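Local coordinates for Alr2269 protein (PDB 3MC9) that is an Omp85-family protein whose periplasmic POTRA domains probably receive outer-membrane proteins on their way to beta-barrel assembly, at residues R94-R98 with S99-E103. Numbering follows the deposited sequence.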
ATOM      1  N   ARG A  94       8.886  21.774  14.467  1.00 37.58           N
ATOM      2  CA  ARG A  94       7.982  22.519  13.600  1.00 37.17           C
ATOM      3  C   ARG A  94       6.571  22.214  14.078  1.00 36.35           C
ATOM      4  O   ARG A  94       6.364  21.260  14.834  1.00 36.10           O
ATOM      5  CB  ARG A  94       8.129  22.064  12.145  1.00 37.18           C
ATOM      6  CG  ARG A  94       9.533  22.194  11.578  1.00 38.73           C
ATOM      7  CD  ARG A  94       9.977  23.652  11.454  1.00 40.88           C
ATOM      8  NE  ARG A  94      11.328  23.765  10.899  1.00 42.47           N
ATOM      9  CZ  ARG A  94      12.447  23.919  11.607  1.00 42.55           C
ATOM     10  NH1 ARG A  94      12.428  23.974  12.940  1.00 44.30           N
ATOM     11  NH2 ARG A  94      13.603  24.006  10.976  1.00 42.62           N
ATOM     12  N   THR A  95       5.596  23.002  13.648  1.00 35.55           N
ATOM     13  CA  THR A  95       4.217  22.706  13.985  1.00 34.33           C
ATOM     14  C   THR A  95       3.659  21.626  13.062  1.00 34.06           C
ATOM     15  O   THR A  95       4.280  21.224  12.065  1.00 32.90           O
ATOM     16  CB  THR A  95       3.293  23.926  13.896  1.00 35.12           C
ATOM     17  OG1 THR A  95       3.487  24.579  12.646  1.00 34.50           O
ATOM     18  CG2 THR A  95       3.537  24.890  15.043  1.00 33.84           C
ATOM     19  N   THR A  96       2.485  21.132  13.429  1.00 33.72           N
ATOM     20  CA  THR A  96       1.734  20.269  12.548  1.00 33.49           C
ATOM     21  C   THR A  96       0.285  20.522  12.834  1.00 34.10           C
ATOM     22  O   THR A  96      -0.061  21.228  13.783  1.00 33.98           O
ATOM     23  CB  THR A  96       2.095  18.755  12.702  1.00 32.78           C
ATOM     24  OG1 THR A  96       1.637  18.035  11.551  1.00 33.26           O
ATOM     25  CG2 THR A  96       1.486  18.133  13.956  1.00 32.16           C
ATOM     26  N   THR A  97      -0.549  19.947  11.983  1.00 34.62           N
ATOM     27  CA  THR A  97      -1.982  20.128  12.037  1.00 35.53           C
ATOM     28  C   THR A  97      -2.580  18.764  11.767  1.00 36.04           C
ATOM     29  O   THR A  97      -1.887  17.821  11.359  1.00 35.11           O
ATOM     30  CB  THR A  97      -2.509  21.084  10.944  1.00 36.49           C
ATOM     31  OG1 THR A  97      -2.324  20.481   9.656  1.00 35.18           O
ATOM     32  CG2 THR A  97      -1.798  22.455  10.973  1.00 37.61           C
ATOM     33  N   ARG A  98      -3.879  18.696  11.982  1.00 37.29           N
ATOM     34  CA  ARG A  98      -4.671  17.509  11.778  1.00 38.74           C
ATOM     35  C   ARG A  98      -4.527  17.021  10.336  1.00 38.06           C
ATOM     36  O   ARG A  98      -4.186  15.859  10.086  1.00 37.48           O
ATOM     37  CB  ARG A  98      -6.138  17.852  12.094  1.00 40.84           C
ATOM     38  CG  ARG A  98      -7.057  16.661  12.173  1.00 44.65           C
ATOM     39  CD  ARG A  98      -8.498  17.051  11.839  1.00 50.55           C
ATOM     40  NE  ARG A  98      -8.640  17.438  10.436  1.00 54.62           N
ATOM     41  CZ  ARG A  98      -8.625  16.601   9.393  1.00 57.02           C
ATOM     42  NH1 ARG A  98      -8.465  15.285   9.555  1.00 58.08           N
ATOM     43  NH2 ARG A  98      -8.753  17.087   8.163  1.00 57.58           N
ATOM     44  N   SER A  99      -4.751  17.935   9.403  1.00 37.82           N
ATOM     45  CA  SER A  99      -4.682  17.633   7.989  1.00 38.01           C
ATOM     46  C   SER A  99      -3.290  17.237   7.558  1.00 36.51           C
ATOM     47  O   SER A  99      -3.128  16.348   6.720  1.00 35.50           O
ATOM     48  CB  SER A  99      -5.107  18.843   7.168  1.00 39.07           C
ATOM     49  OG  SER A  99      -6.431  19.201   7.503  1.00 42.39           O
ATOM     50  N   GLN A 100      -2.286  17.910   8.108  1.00 35.73           N
ATOM     51  CA  GLN A 100      -0.923  17.595   7.759  1.00 35.08           C
ATOM     52  C   GLN A 100      -0.609  16.171   8.191  1.00 34.67           C
ATOM     53  O   GLN A 100       0.072  15.449   7.477  1.00 34.29           O
ATOM     54  CB  GLN A 100       0.067  18.574   8.375  1.00 35.14           C
ATOM     55  CG  GLN A 100       1.507  18.280   7.986  1.00 34.94           C
ATOM     56  CD  GLN A 100       1.712  18.355   6.486  1.00 37.13           C
ATOM     57  OE1 GLN A 100       1.846  17.326   5.794  1.00 38.66           O
ATOM     58  NE2 GLN A 100       1.703  19.571   5.966  1.00 35.86           N
ATOM     59  N   LEU A 101      -1.108  15.771   9.362  1.00 34.76           N
ATOM     60  CA  LEU A 101      -0.976  14.389   9.802  1.00 34.51           C
ATOM     61  C   LEU A 101      -1.685  13.444   8.821  1.00 34.65           C
ATOM     62  O   LEU A 101      -1.102  12.446   8.402  1.00 33.90           O
ATOM     63  CB  LEU A 101      -1.522  14.180  11.230  1.00 34.78           C
ATOM     64  CG  LEU A 101      -0.711  14.770  12.394  1.00 35.20           C
ATOM     65  CD1 LEU A 101      -1.446  14.509  13.695  1.00 37.03           C
ATOM     66  CD2 LEU A 101       0.710  14.211  12.462  1.00 33.29           C
ATOM     67  N   GLN A 102      -2.923  13.741   8.450  1.00 35.02           N
ATOM     68  CA  GLN A 102      -3.596  12.869   7.499  1.00 36.13           C
ATOM     69  C   GLN A 102      -2.792  12.747   6.195  1.00 36.05           C
ATOM     70  O   GLN A 102      -2.577  11.659   5.694  1.00 36.44           O
ATOM     71  CB  GLN A 102      -5.024  13.322   7.188  1.00 37.33           C
ATOM     72  CG  GLN A 102      -5.776  12.309   6.289  1.00 38.20           C
ATOM     73  CD  GLN A 102      -5.766  10.903   6.876  1.00 39.81           C
ATOM     74  OE1 GLN A 102      -6.027  10.723   8.065  1.00 40.31           O
ATOM     75  NE2 GLN A 102      -5.438   9.907   6.053  1.00 39.39           N
ATOM     76  N   GLU A 103      -2.356  13.879   5.667  1.00 36.06           N
ATOM     77  CA  GLU A 103      -1.550  13.934   4.457  1.00 36.36           C
ATOM     78  C   GLU A 103      -0.236  13.123   4.578  1.00 35.13           C
ATOM     79  O   GLU A 103       0.194  12.469   3.622  1.00 35.07           O
ATOM     80  CB  GLU A 103      -1.272  15.396   4.201  1.00 37.51           C
ATOM     81  CG  GLU A 103      -0.758  15.797   2.889  1.00 40.95           C
ATOM     82  CD  GLU A 103      -0.883  17.305   2.734  1.00 46.36           C
ATOM     83  OE1 GLU A 103      -2.017  17.852   2.882  1.00 51.07           O
ATOM     84  OE2 GLU A 103       0.151  17.945   2.489  1.00 47.46           O
TER
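The guanidinium of R98 has the backbone N of S99 over one of its faces, and its NH2 comes within 3.2 Å of S99 OG. The long arginine chain turns back this way through a bend at chi3 (67°), while NE makes a weak, long ion pair with E59. T97 occupies the N-cap position of helix 98-110. Its OG1 accepts a hydrogen bond from Q100 N at 3.0 Å, with an N-H...O angle of 158°. Threonine suits this place because its hydroxyl sits on a short side chain that can fold back to the first turn: a chi1 of 67° swings OG1 over the start of the helix, where it satisfies an amide of that turn. E59 also bonds to T97 OG1 and more weakly to S99 N; an acid at this end would probably interact favourably with the helix dipole. Regular helical bonding follows, from L101 N to T97 O and from Q102 N to R98 O, each 3.0 Å long. Here, in a POTRA domain, the short edge strand 95-96, paired with strand 62-71, leads through T97 into a helix that packs against the sheet. T96, buried at the junction, places OG1 3.6 Å from Q100 CG, across the aliphatic part of that side chain, and its hydroxyl is hydrogen-bonded to T90. L101 brings CD2 to 4.0 Å from T96 OG1, while its CG sits 3.4 Å from T97 O; leucine fits because its apolar side chain also packs on V130 and F132 of strand 127-136.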